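Local coordinates for protein putative sodium:solute symporter (Proteus mirabilis, PDB 5NV9) that couples the inward Na+ gradient to uptake of the sialic acid N-acetylneuraminic acid across the bacterial inner membrane, at residues L130-R135 / S345-S350; F55-S60 / S254-Q259; I167-M172 / A339-I344; G134-I139 / I386-A391. All coordinates share one frame; numbering follows the deposited sequence.

Contact 1: L130-R135 / S345-S350; sequences LFHIGR and SSSLNS. With NA (sodium ion), chain C; SLB (N-acetyl-beta-neuraminic acid), chain D.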
# COMPACT_ATOMS: atom_id res chain seq x y z
N LEU A 130 10.48 2.17 9.01
CA LEU A 130 11.52 1.82 8.03
C LEU A 130 10.96 1.18 6.78
O LEU A 130 11.44 1.48 5.71
CB LEU A 130 12.58 0.91 8.65
CG LEU A 130 13.38 1.60 9.76
CD1 LEU A 130 14.19 0.58 10.55
CD2 LEU A 130 14.25 2.70 9.18
N PHE A 131 9.96 0.32 6.89
CA PHE A 131 9.39 -0.31 5.70
C PHE A 131 8.78 0.77 4.78
O PHE A 131 9.03 0.79 3.56
CB PHE A 131 8.34 -1.39 5.98
CG PHE A 131 7.81 -2.01 4.71
CD1 PHE A 131 8.62 -2.87 3.96
CD2 PHE A 131 6.56 -1.64 4.17
CE1 PHE A 131 8.15 -3.42 2.74
CE2 PHE A 131 6.09 -2.17 2.95
CZ PHE A 131 6.88 -3.05 2.23
N HIS A 132 8.05 1.68 5.38
CA HIS A 132 7.37 2.72 4.60
C HIS A 132 8.25 3.80 4.01
O HIS A 132 7.90 4.36 2.94
CB HIS A 132 6.18 3.26 5.37
CG HIS A 132 5.02 2.33 5.27
ND1 HIS A 132 3.95 2.59 4.46
CD2 HIS A 132 4.89 1.07 5.69
CE1 HIS A 132 3.14 1.55 4.47
NE2 HIS A 132 3.68 0.62 5.22
N ILE A 133 9.38 4.09 4.65
CA ILE A 133 10.41 4.84 3.95
C ILE A 133 10.84 4.17 2.64
O ILE A 133 10.95 4.85 1.59
CB ILE A 133 11.61 5.08 4.84
CG1 ILE A 133 11.20 5.95 6.04
CG2 ILE A 133 12.74 5.74 4.04
CD1 ILE A 133 11.20 7.42 5.74
N GLY A 134 11.06 2.85 2.68
CA GLY A 134 11.26 2.09 1.47
C GLY A 134 10.08 2.09 0.48
O GLY A 134 10.29 2.19 -0.73
N ARG A 135 8.85 1.92 0.97
CA ARG A 135 7.72 1.81 0.06
C ARG A 135 7.55 3.10 -0.77
O ARG A 135 7.27 3.02 -1.99
CB ARG A 135 6.43 1.41 0.83
CG ARG A 135 5.14 1.45 0.04
CD ARG A 135 3.98 1.04 0.92
NE ARG A 135 2.66 1.38 0.41
CZ ARG A 135 2.07 0.77 -0.60
NH1 ARG A 135 2.68 -0.26 -1.20
NH2 ARG A 135 0.85 1.19 -1.01
N SER A 345 1.38 9.85 0.20
CA SER A 345 0.90 10.79 1.19
C SER A 345 0.50 10.03 2.47
O SER A 345 0.81 10.48 3.59
CB SER A 345 -0.27 11.54 0.63
OG SER A 345 -1.37 10.65 0.47
N SER A 346 -0.19 8.90 2.32
CA SER A 346 -0.60 8.11 3.44
C SER A 346 0.55 7.51 4.23
O SER A 346 0.44 7.38 5.45
CB SER A 346 -1.50 6.91 3.03
OG SER A 346 -2.70 7.36 2.47
N SER A 347 1.59 7.08 3.51
CA SER A 347 2.76 6.51 4.13
C SER A 347 3.51 7.60 4.92
O SER A 347 3.98 7.35 6.04
CB SER A 347 3.71 5.88 3.08
OG SER A 347 3.32 4.58 2.63
N LEU A 348 3.63 8.82 4.37
CA LEU A 348 4.30 9.94 5.12
C LEU A 348 3.56 10.35 6.40
O LEU A 348 4.16 10.46 7.50
CB LEU A 348 4.51 11.16 4.26
CG LEU A 348 5.49 11.09 3.07
CD1 LEU A 348 5.44 12.41 2.27
CD2 LEU A 348 6.89 10.76 3.46
N ASN A 349 2.27 10.54 6.28
CA ASN A 349 1.47 10.83 7.46
C ASN A 349 1.51 9.72 8.53
O ASN A 349 1.59 10.02 9.73
CB ASN A 349 0.05 11.16 7.10
CG ASN A 349 -0.78 11.56 8.31
OD1 ASN A 349 -1.38 10.71 8.92
ND2 ASN A 349 -0.89 12.86 8.60
N SER A 350 1.46 8.46 8.10
CA SER A 350 1.50 7.34 9.06
C SER A 350 2.80 7.23 9.69
O SER A 350 2.86 6.83 10.86
CB SER A 350 1.11 6.04 8.39
OG SER A 350 -0.25 6.15 8.01
NA NA C . -3.10 8.91 0.94
C1 SLB D . 0.21 -1.75 -4.29
C2 SLB D . -0.32 -2.92 -3.51
C3 SLB D . 0.56 -4.12 -3.77
C4 SLB D . -0.03 -5.42 -3.18
C5 SLB D . -1.40 -5.59 -3.84
C6 SLB D . -2.27 -4.35 -3.56
C7 SLB D . -3.67 -4.38 -4.19
C8 SLB D . -4.45 -3.13 -3.89
C9 SLB D . -5.90 -3.24 -4.38
C10 SLB D . -2.46 -7.79 -4.16
C11 SLB D . -3.43 -8.75 -3.53
N5 SLB D . -2.08 -6.79 -3.35
O1A SLB D . -0.28 -1.52 -5.45
O1B SLB D . 1.17 -1.06 -3.77
O2 SLB D . -0.36 -2.63 -2.08
O4 SLB D . 0.81 -6.58 -3.50
O6 SLB D . -1.63 -3.17 -4.05
O7 SLB D . -3.58 -4.47 -5.62
O8 SLB D . -4.44 -2.87 -2.49
O9 SLB D . -6.64 -4.27 -3.67
O10 SLB D . -2.09 -7.89 -5.35
O HOH W 1 0.89 3.47 1.47
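Residues 130-135 of transmembrane helix 118-151 and 345-350 of helix 328-361 come closest at His132 and Ser347, whose CA atoms lie 6.0 Å apart. Both helices belong to the LeuT-fold core, and the joint lies near the sialic acid and the sodium ion of the Na3 site. A single short hydrogen bond carries it. His132 ND1 and Ser347 OG are 2.8 Å apart, with an angle of 161°, and either could be the donor. The serine oxygen arrives at the edge of the imidazole, close to its plane. Ser347 OG stands anti to its own carbonyl carbon (chi1 -80°), which turns it across the gap toward the histidine. The same oxygen holds a water, at 2.9 Å from Ser347 OG, in a bond whose direction is not settled. That water accepts from Arg135 NE, also at 2.9 Å, so a chain of polar links runs from the imidazole through Ser347 to the arginine. CG of Arg135 lies anti to the backbone N (chi1 172°) and the chain runs extended on to NE; the guanidinium takes the water and the substrate carboxylate at its edge, in its plane. Round the helix from Ser347, Ser345 OG and Ser346 OG bind the sodium ion of the Na3 site at 2.5 and 2.2 Å, where Asp182 and Ser342 complete the protein ligands. Helix 328-361 thus presents one serine to the arginine's water and the two before it to the ion. Arg135 NH1 finally donates to O1B of the sialic acid at 3.1 Å.

Contact 2: F55-S60 / S254-Q259; sequences FATTLS and SQDVVQ. With NA (sodium ion), chain B; SLB (N-acetyl-beta-neuraminic acid), chain D.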
# COMPACT_ATOMS: atom_id res chain seq x y z
N PHE A 55 -8.49 2.17 -0.01
CA PHE A 55 -8.22 1.60 -1.36
C PHE A 55 -7.06 2.34 -2.04
O PHE A 55 -6.15 1.71 -2.58
CB PHE A 55 -9.50 1.58 -2.22
CG PHE A 55 -9.33 1.01 -3.62
CD1 PHE A 55 -9.15 -0.34 -3.80
CD2 PHE A 55 -9.41 1.84 -4.76
CE1 PHE A 55 -9.00 -0.87 -5.06
CE2 PHE A 55 -9.26 1.30 -6.02
CZ PHE A 55 -9.07 -0.05 -6.17
N ALA A 56 -7.07 3.68 -1.99
CA ALA A 56 -6.06 4.50 -2.68
C ALA A 56 -4.69 4.46 -1.98
O ALA A 56 -3.67 4.51 -2.63
CB ALA A 56 -6.51 5.94 -2.85
N THR A 57 -4.70 4.32 -0.67
CA THR A 57 -3.49 4.08 0.16
C THR A 57 -2.84 2.75 -0.28
O THR A 57 -1.68 2.73 -0.53
CB THR A 57 -3.84 4.09 1.69
OG1 THR A 57 -4.26 5.40 2.10
CG2 THR A 57 -2.65 3.63 2.64
N THR A 58 -3.60 1.66 -0.41
CA THR A 58 -2.98 0.34 -0.69
C THR A 58 -2.57 0.17 -2.15
O THR A 58 -1.55 -0.45 -2.44
CB THR A 58 -3.90 -0.84 -0.30
OG1 THR A 58 -5.15 -0.71 -0.99
CG2 THR A 58 -4.17 -0.87 1.19
N LEU A 59 -3.34 0.77 -3.06
CA LEU A 59 -3.12 0.61 -4.50
C LEU A 59 -2.28 1.74 -5.03
O LEU A 59 -2.77 2.85 -5.15
CB LEU A 59 -4.43 0.61 -5.28
CG LEU A 59 -4.38 0.00 -6.68
CD1 LEU A 59 -5.77 -0.40 -7.17
CD2 LEU A 59 -3.73 0.94 -7.67
N SER A 60 -1.07 1.40 -5.45
CA SER A 60 -0.05 2.38 -5.82
C SER A 60 0.36 2.16 -7.28
O SER A 60 -0.26 1.38 -8.01
CB SER A 60 1.13 2.25 -4.87
OG SER A 60 2.02 1.21 -5.22
N SER A 254 -0.64 -2.64 9.88
CA SER A 254 0.01 -1.61 9.09
C SER A 254 -0.69 -0.28 9.35
O SER A 254 -1.89 -0.14 9.10
CB SER A 254 -0.05 -1.99 7.62
OG SER A 254 0.81 -1.17 6.88
N GLN A 255 0.06 0.67 9.89
CA GLN A 255 -0.49 1.94 10.32
C GLN A 255 -1.19 2.74 9.23
O GLN A 255 -2.12 3.49 9.54
CB GLN A 255 0.63 2.77 10.97
CG GLN A 255 0.21 4.21 11.37
CD GLN A 255 -0.81 4.30 12.51
OE1 GLN A 255 -1.26 3.29 13.07
NE2 GLN A 255 -1.25 5.53 12.78
N ASP A 256 -0.73 2.65 7.97
CA ASP A 256 -1.36 3.45 6.88
C ASP A 256 -2.85 3.09 6.67
O ASP A 256 -3.66 3.97 6.39
CB ASP A 256 -0.55 3.41 5.57
CG ASP A 256 -0.36 1.99 5.02
OD1 ASP A 256 -0.32 0.96 5.80
OD2 ASP A 256 -0.21 1.94 3.78
N VAL A 257 -3.21 1.81 6.84
CA VAL A 257 -4.60 1.39 6.77
C VAL A 257 -5.35 1.54 8.12
O VAL A 257 -6.43 2.15 8.21
CB VAL A 257 -4.67 -0.02 6.19
CG1 VAL A 257 -6.07 -0.60 6.37
CG2 VAL A 257 -4.34 0.03 4.71
N VAL A 258 -4.72 1.06 9.18
CA VAL A 258 -5.32 1.02 10.50
C VAL A 258 -5.72 2.40 10.96
O VAL A 258 -6.74 2.60 11.60
CB VAL A 258 -4.38 0.35 11.57
CG1 VAL A 258 -5.01 0.48 12.93
CG2 VAL A 258 -4.18 -1.11 11.29
N GLN A 259 -4.91 3.39 10.63
CA GLN A 259 -5.29 4.79 10.88
C GLN A 259 -6.66 5.21 10.35
O GLN A 259 -7.36 6.03 10.97
CB GLN A 259 -4.22 5.70 10.27
CG GLN A 259 -3.90 6.93 11.09
CD GLN A 259 -2.92 7.81 10.37
OE1 GLN A 259 -2.08 7.29 9.62
NE2 GLN A 259 -3.04 9.16 10.53
NA NA B . -2.18 4.88 -4.13
C1 SLB D . 0.21 -1.75 -4.29
C2 SLB D . -0.32 -2.92 -3.51
C3 SLB D . 0.56 -4.12 -3.77
C4 SLB D . -0.03 -5.42 -3.18
C5 SLB D . -1.40 -5.59 -3.84
C6 SLB D . -2.27 -4.35 -3.56
C7 SLB D . -3.67 -4.38 -4.19
C8 SLB D . -4.45 -3.13 -3.89
C9 SLB D . -5.90 -3.24 -4.38
C10 SLB D . -2.46 -7.79 -4.16
C11 SLB D . -3.43 -8.75 -3.53
N5 SLB D . -2.08 -6.79 -3.35
O1A SLB D . -0.28 -1.52 -5.45
O1B SLB D . 1.17 -1.06 -3.77
O2 SLB D . -0.36 -2.63 -2.08
O4 SLB D . 0.81 -6.58 -3.50
O6 SLB D . -1.63 -3.17 -4.05
O7 SLB D . -3.58 -4.47 -5.62
O8 SLB D . -4.44 -2.87 -2.49
O9 SLB D . -6.64 -4.27 -3.67
O10 SLB D . -2.09 -7.89 -5.35
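Thr57, near the end of helix 47-58, faces Asp256 in the short helix 255-258, and their CA atoms lie 7.1 Å apart; the chain leaves helical geometry at Leu59, and Ser254 marks the start of the short helix. Interrupted helices of this kind are a hallmark of the LeuT fold. No hydrogen bond spans the two segments, and the touching is done by threonine methyl groups, one against a carboxylate oxygen and one against a valine methyl. Thr57 CG2, anti to its backbone N, meets Asp256 OD2 at 3.2 Å, while Thr57 OG1 is hydrogen-bonded to Ser346 OG on helix 328-361. The Asp256 carboxylate is steadied within its own segment by Ser254 OG, which donates to Asp256 OD1 at 2.6 Å, nearly along the C-O axis. One residue on in each segment, Thr58 CG2 packs against Val257 CG2 at 3.6 Å. Thr58 OG1 lies between its backbone N and carbonyl carbon (chi1 57°), leaving the hydroxyl to meet sialic acid O8 at 2.7 Å. Beyond the break, Ser60 grips both carboxylate oxygens: Ser60 N donates to O1A at 3.0 Å in an almost straight bond (174°), and Ser60 OG donates to O1B at 2.8 Å. Ser60 OG also caps the next helix. Ala56 O and Leu59 O are two ligands of the first sodium, so the broken stretch serves ion and substrate together. Around it, helix 328-361 supplies the remaining protein ligands of that ion, helix 118-151 sets His132 against Asp256, helix 236-253 places Gln250 beside Thr58 and Val257, and helix 267-301 packs on Phe55.

Contact 3: I167-M172 / A339-I344; sequences IIYTWM and AAQSSI. With NA (sodium ion), chain B; NA (sodium ion), chain C.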
# COMPACT_ATOMS: atom_id res chain seq x y z
N ILE A 167 4.64 15.86 -0.80
CA ILE A 167 5.10 16.24 0.53
C ILE A 167 4.46 17.56 0.99
O ILE A 167 4.11 17.68 2.13
CB ILE A 167 6.68 16.35 0.59
CG1 ILE A 167 7.29 14.97 0.52
CG2 ILE A 167 7.15 17.07 1.85
CD1 ILE A 167 8.78 14.92 0.22
N ILE A 168 4.33 18.52 0.10
CA ILE A 168 3.82 19.83 0.44
C ILE A 168 2.36 19.77 0.84
O ILE A 168 2.00 20.20 1.94
CB ILE A 168 4.12 20.85 -0.68
CG1 ILE A 168 5.62 21.15 -0.65
CG2 ILE A 168 3.33 22.13 -0.44
CD1 ILE A 168 6.11 21.79 -1.91
N TYR A 169 1.52 19.16 0.01
CA TYR A 169 0.09 19.07 0.35
C TYR A 169 -0.15 18.17 1.54
O TYR A 169 -1.07 18.42 2.27
CB TYR A 169 -0.82 18.72 -0.86
CG TYR A 169 -0.90 17.26 -1.33
CD1 TYR A 169 -1.50 16.25 -0.55
CD2 TYR A 169 -0.48 16.91 -2.59
CE1 TYR A 169 -1.60 14.94 -1.02
CE2 TYR A 169 -0.56 15.58 -3.05
CZ TYR A 169 -1.12 14.59 -2.26
OH TYR A 169 -1.19 13.27 -2.75
N THR A 170 0.66 17.13 1.72
CA THR A 170 0.51 16.21 2.88
C THR A 170 0.85 16.95 4.18
O THR A 170 0.08 16.98 5.13
CB THR A 170 1.41 14.94 2.74
OG1 THR A 170 1.04 14.19 1.58
CG2 THR A 170 1.28 14.03 3.92
N TRP A 171 1.97 17.64 4.17
CA TRP A 171 2.41 18.47 5.27
C TRP A 171 1.39 19.51 5.76
O TRP A 171 1.14 19.60 6.98
CB TRP A 171 3.76 19.07 4.89
CG TRP A 171 4.32 20.08 5.83
CD1 TRP A 171 5.13 19.85 6.93
CD2 TRP A 171 4.21 21.49 5.71
NE1 TRP A 171 5.47 21.04 7.52
CE2 TRP A 171 4.92 22.07 6.80
CE3 TRP A 171 3.53 22.33 4.83
CZ2 TRP A 171 4.99 23.46 7.02
CZ3 TRP A 171 3.59 23.73 5.05
CH2 TRP A 171 4.32 24.27 6.14
N MSE A 172 0.78 20.25 4.83
CA MSE A 172 -0.18 21.31 5.12
C MSE A 172 -1.47 20.75 5.57
O MSE A 172 -2.12 21.30 6.44
CB MSE A 172 -0.52 22.05 3.79
CG MSE A 172 0.71 22.82 3.29
SE MSE A 172 0.26 24.22 1.95
CE MSE A 172 -0.73 23.10 0.62
N ALA A 339 -2.30 7.32 -8.40
CA ALA A 339 -1.99 6.02 -7.75
C ALA A 339 -0.74 6.10 -6.86
O ALA A 339 -0.72 5.59 -5.73
CB ALA A 339 -1.87 4.90 -8.77
N ALA A 340 0.30 6.74 -7.36
CA ALA A 340 1.55 6.93 -6.63
C ALA A 340 1.37 7.83 -5.38
O ALA A 340 1.69 7.43 -4.24
CB ALA A 340 2.54 7.50 -7.56
N GLN A 341 0.82 9.04 -5.60
CA GLN A 341 0.67 10.05 -4.57
C GLN A 341 -0.30 9.73 -3.44
O GLN A 341 -0.06 10.10 -2.33
CB GLN A 341 0.30 11.37 -5.23
CG GLN A 341 1.47 11.92 -6.04
CD GLN A 341 1.16 13.21 -6.78
OE1 GLN A 341 0.07 13.37 -7.35
NE2 GLN A 341 2.15 14.13 -6.81
N SER A 342 -1.41 9.06 -3.72
CA SER A 342 -2.27 8.68 -2.69
C SER A 342 -1.57 7.66 -1.73
O SER A 342 -1.92 7.57 -0.59
CB SER A 342 -3.54 8.04 -3.28
OG SER A 342 -3.20 7.03 -4.22
N SER A 343 -0.63 6.90 -2.22
CA SER A 343 0.11 5.92 -1.37
C SER A 343 1.25 6.60 -0.62
O SER A 343 1.45 6.38 0.59
CB SER A 343 0.63 4.77 -2.27
OG SER A 343 -0.49 3.98 -2.72
N ILE A 344 1.96 7.49 -1.34
CA ILE A 344 3.03 8.28 -0.74
C ILE A 344 2.51 9.21 0.42
O ILE A 344 3.12 9.27 1.54
CB ILE A 344 3.77 9.13 -1.75
CG1 ILE A 344 4.54 8.23 -2.72
CG2 ILE A 344 4.72 10.10 -1.08
CD1 ILE A 344 5.07 9.01 -3.90
NA NA B . -2.18 4.88 -4.13
NA NA C . -3.10 8.91 0.94
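A buried, sparse helix-to-helix contact, made by one tyrosine reaching over the gap, joins helix 155-203 to helix 328-361 beside both sodium sites. Tyr169 OH ends 3.5 Å from Gln341 CB and 3.4 Å from Gln341 O, so the phenol tip rests on the backbone and the first side-chain carbon of the glutamine. The ring gets there because Tyr169 CG sits between its backbone N and carbonyl carbon (chi1 78°), and the ring plane stands 85° from the Gln341 amide. The stronger polar partners lie outside: Gln185 for Tyr169 OH, and the Tyr17 hydroxyl on helix 8-29 for Gln341 OE1. In this LeuT-fold symporter the helix carrying Gln341 supplies ligands to both sodium ions. Ala339 O, Ser342 OG and Ser343 OG bind the first sodium at the conserved Na2 site, at 2.3 to 2.4 Å, joined by Ala56 O and Leu59 O. Ser342 bridges the two sites, since Ser342 O coordinates the second sodium, Na3, at 2.4 Å while Ser342 OG holds the first, and Ser342 OG is also paired with Ala338, in the preceding turn. Asp182, further along helix 155-203, is a ligand of that second ion.

Contact 4: G134-I139 / I386-A391; sequences GRVAII and IFSSLA. With SLB (N-acetyl-beta-neuraminic acid), chain D.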
# COMPACT_ATOMS: atom_id res chain seq x y z
N GLY A 134 11.06 2.85 2.68
CA GLY A 134 11.26 2.09 1.47
C GLY A 134 10.08 2.09 0.48
O GLY A 134 10.29 2.19 -0.73
N ARG A 135 8.85 1.92 0.97
CA ARG A 135 7.72 1.81 0.06
C ARG A 135 7.55 3.10 -0.77
O ARG A 135 7.27 3.02 -1.99
CB ARG A 135 6.43 1.41 0.83
CG ARG A 135 5.14 1.45 0.04
CD ARG A 135 3.98 1.04 0.92
NE ARG A 135 2.66 1.38 0.41
CZ ARG A 135 2.07 0.77 -0.60
NH1 ARG A 135 2.68 -0.26 -1.20
NH2 ARG A 135 0.85 1.19 -1.01
N VAL A 136 7.72 4.26 -0.12
CA VAL A 136 7.66 5.54 -0.77
C VAL A 136 8.74 5.64 -1.88
O VAL A 136 8.44 6.11 -3.05
CB VAL A 136 7.86 6.70 0.22
CG1 VAL A 136 8.04 8.03 -0.51
CG2 VAL A 136 6.69 6.81 1.17
N ALA A 137 9.99 5.25 -1.54
CA ALA A 137 11.13 5.32 -2.49
C ALA A 137 10.87 4.43 -3.71
O ALA A 137 11.02 4.86 -4.84
CB ALA A 137 12.44 4.97 -1.83
N ILE A 138 10.35 3.25 -3.45
CA ILE A 138 10.02 2.30 -4.48
C ILE A 138 8.89 2.78 -5.36
O ILE A 138 8.96 2.62 -6.59
CB ILE A 138 9.76 0.90 -3.89
CG1 ILE A 138 11.10 0.34 -3.37
CG2 ILE A 138 9.24 -0.05 -4.95
CD1 ILE A 138 11.07 -1.04 -2.74
N ILE A 139 7.85 3.36 -4.75
CA ILE A 139 6.67 3.79 -5.47
C ILE A 139 7.12 4.90 -6.44
O ILE A 139 6.68 4.97 -7.56
CB ILE A 139 5.54 4.29 -4.56
CG1 ILE A 139 4.77 3.10 -3.99
CG2 ILE A 139 4.57 5.15 -5.35
CD1 ILE A 139 3.83 3.47 -2.85
N ILE A 386 12.14 13.91 2.73
CA ILE A 386 13.49 14.13 2.23
C ILE A 386 14.24 12.83 2.06
O ILE A 386 14.72 12.55 0.96
CB ILE A 386 14.28 15.14 3.09
CG1 ILE A 386 13.75 16.55 2.78
CG2 ILE A 386 15.75 15.09 2.76
CD1 ILE A 386 14.07 17.60 3.80
N PHE A 387 14.31 12.02 3.12
CA PHE A 387 14.93 10.70 3.04
C PHE A 387 14.34 9.79 1.93
O PHE A 387 15.07 9.06 1.27
CB PHE A 387 14.85 9.93 4.38
CG PHE A 387 15.68 10.48 5.53
CD1 PHE A 387 16.88 11.16 5.32
CD2 PHE A 387 15.29 10.23 6.84
CE1 PHE A 387 17.62 11.63 6.39
CE2 PHE A 387 16.04 10.68 7.91
CZ PHE A 387 17.20 11.39 7.68
N SER A 388 13.02 9.76 1.79
CA SER A 388 12.35 8.90 0.81
C SER A 388 12.71 9.32 -0.59
O SER A 388 12.90 8.47 -1.47
CB SER A 388 10.83 9.01 0.93
OG SER A 388 10.32 7.97 1.70
N SER A 389 12.79 10.64 -0.77
CA SER A 389 13.10 11.27 -2.04
C SER A 389 14.54 11.10 -2.47
O SER A 389 14.79 10.83 -3.65
CB SER A 389 12.78 12.75 -1.99
OG SER A 389 11.39 12.96 -1.88
N LEU A 390 15.47 11.30 -1.54
CA LEU A 390 16.89 11.02 -1.82
C LEU A 390 17.06 9.57 -2.26
O LEU A 390 17.70 9.28 -3.30
CB LEU A 390 17.74 11.28 -0.57
CG LEU A 390 17.70 12.71 -0.07
CD1 LEU A 390 18.59 12.86 1.15
CD2 LEU A 390 18.14 13.61 -1.18
N ALA A 391 16.49 8.65 -1.48
CA ALA A 391 16.56 7.27 -1.85
C ALA A 391 16.05 7.09 -3.29
O ALA A 391 16.73 6.49 -4.12
CB ALA A 391 15.80 6.40 -0.90
C1 SLB D . 0.21 -1.75 -4.29
C2 SLB D . -0.32 -2.92 -3.51
C3 SLB D . 0.56 -4.12 -3.77
C4 SLB D . -0.03 -5.42 -3.18
C5 SLB D . -1.40 -5.59 -3.84
C6 SLB D . -2.27 -4.35 -3.56
C7 SLB D . -3.67 -4.38 -4.19
C8 SLB D . -4.45 -3.13 -3.89
C9 SLB D . -5.90 -3.24 -4.38
C10 SLB D . -2.46 -7.79 -4.16
C11 SLB D . -3.43 -8.75 -3.53
N5 SLB D . -2.08 -6.79 -3.35
O1A SLB D . -0.28 -1.52 -5.45
O1B SLB D . 1.17 -1.06 -3.77
O2 SLB D . -0.36 -2.63 -2.08
O4 SLB D . 0.81 -6.58 -3.50
O6 SLB D . -1.63 -3.17 -4.05
O7 SLB D . -3.58 -4.47 -5.62
O8 SLB D . -4.44 -2.87 -2.49
O9 SLB D . -6.64 -4.27 -3.67
O10 SLB D . -2.09 -7.89 -5.35
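Val136 and Ala137 of helix 118-151 lie against Ser388 and Ala391 of helix 370-398 in a close packing of small residues, part of the transmembrane helix bundle of this LeuT-fold symporter. The two short axes pass 8.1 Å apart at a crossing angle of -43°, running in broadly the same direction, and Ala137 CA comes within 5.0 Å of Ser388 CA. The Ser388 side chain abuts the branch of Val136: Ser388 OG is 3.1 Å from Val136 CB, and the carbons are tight, with Ser388 CB 3.3 Å from Val136 CG1. Val136 CG1 points anti to its backbone N (chi1 170°), which sets this methyl alongside the serine. Next to it, the Ala137 methyl rests on the backbone, at 3.5 Å from Ser388 O. One turn further along helix 370-398, Ala137 CB and Ala391 CB touch at 3.8 Å, the apolar end of the contact. What positions the serine is the preceding turn of the other helix: Ser388 OG hydrogen-bonds to Ile133 O, so its polar end is satisfied within the membrane and ties the helices together. Phe387 and Leu390 lie on the outer surface of the bundle, whereas Arg135, whose CB points away from helix 370-398, reaches in to the substrate. Val136 also packs on Ser347 of helix 328-361, and Ile139 on Ala340 and Ser343. One face of the Arg135 guanidinium, whose edge holds the substrate, is covered by Ile139 CD1, 3.9 Å above its centre.

Overall arrangement
All four contacts are buried, yet they grade outward from contact 2, about 5 Å between its centre and that of the chain, to contact 4, at about 14 Å. Contacts 1 and 4 share helix 118-151 and the residues Gly134 and Arg135; contacts 1 and 3 share helix 328-361. Contact 2 is joined to contact 1 through Ser346 and Thr57, and to contact 3 through Ser343 and the Thr57 carbonyl. Chemistry follows place: a direct hydrogen bond and a water near the substrate in contact 1, methyl packing beside a ligand-holding break in contact 2, a lone tyrosine in contact 3, and close small-residue packing toward the bundle's outer surface in contact 4.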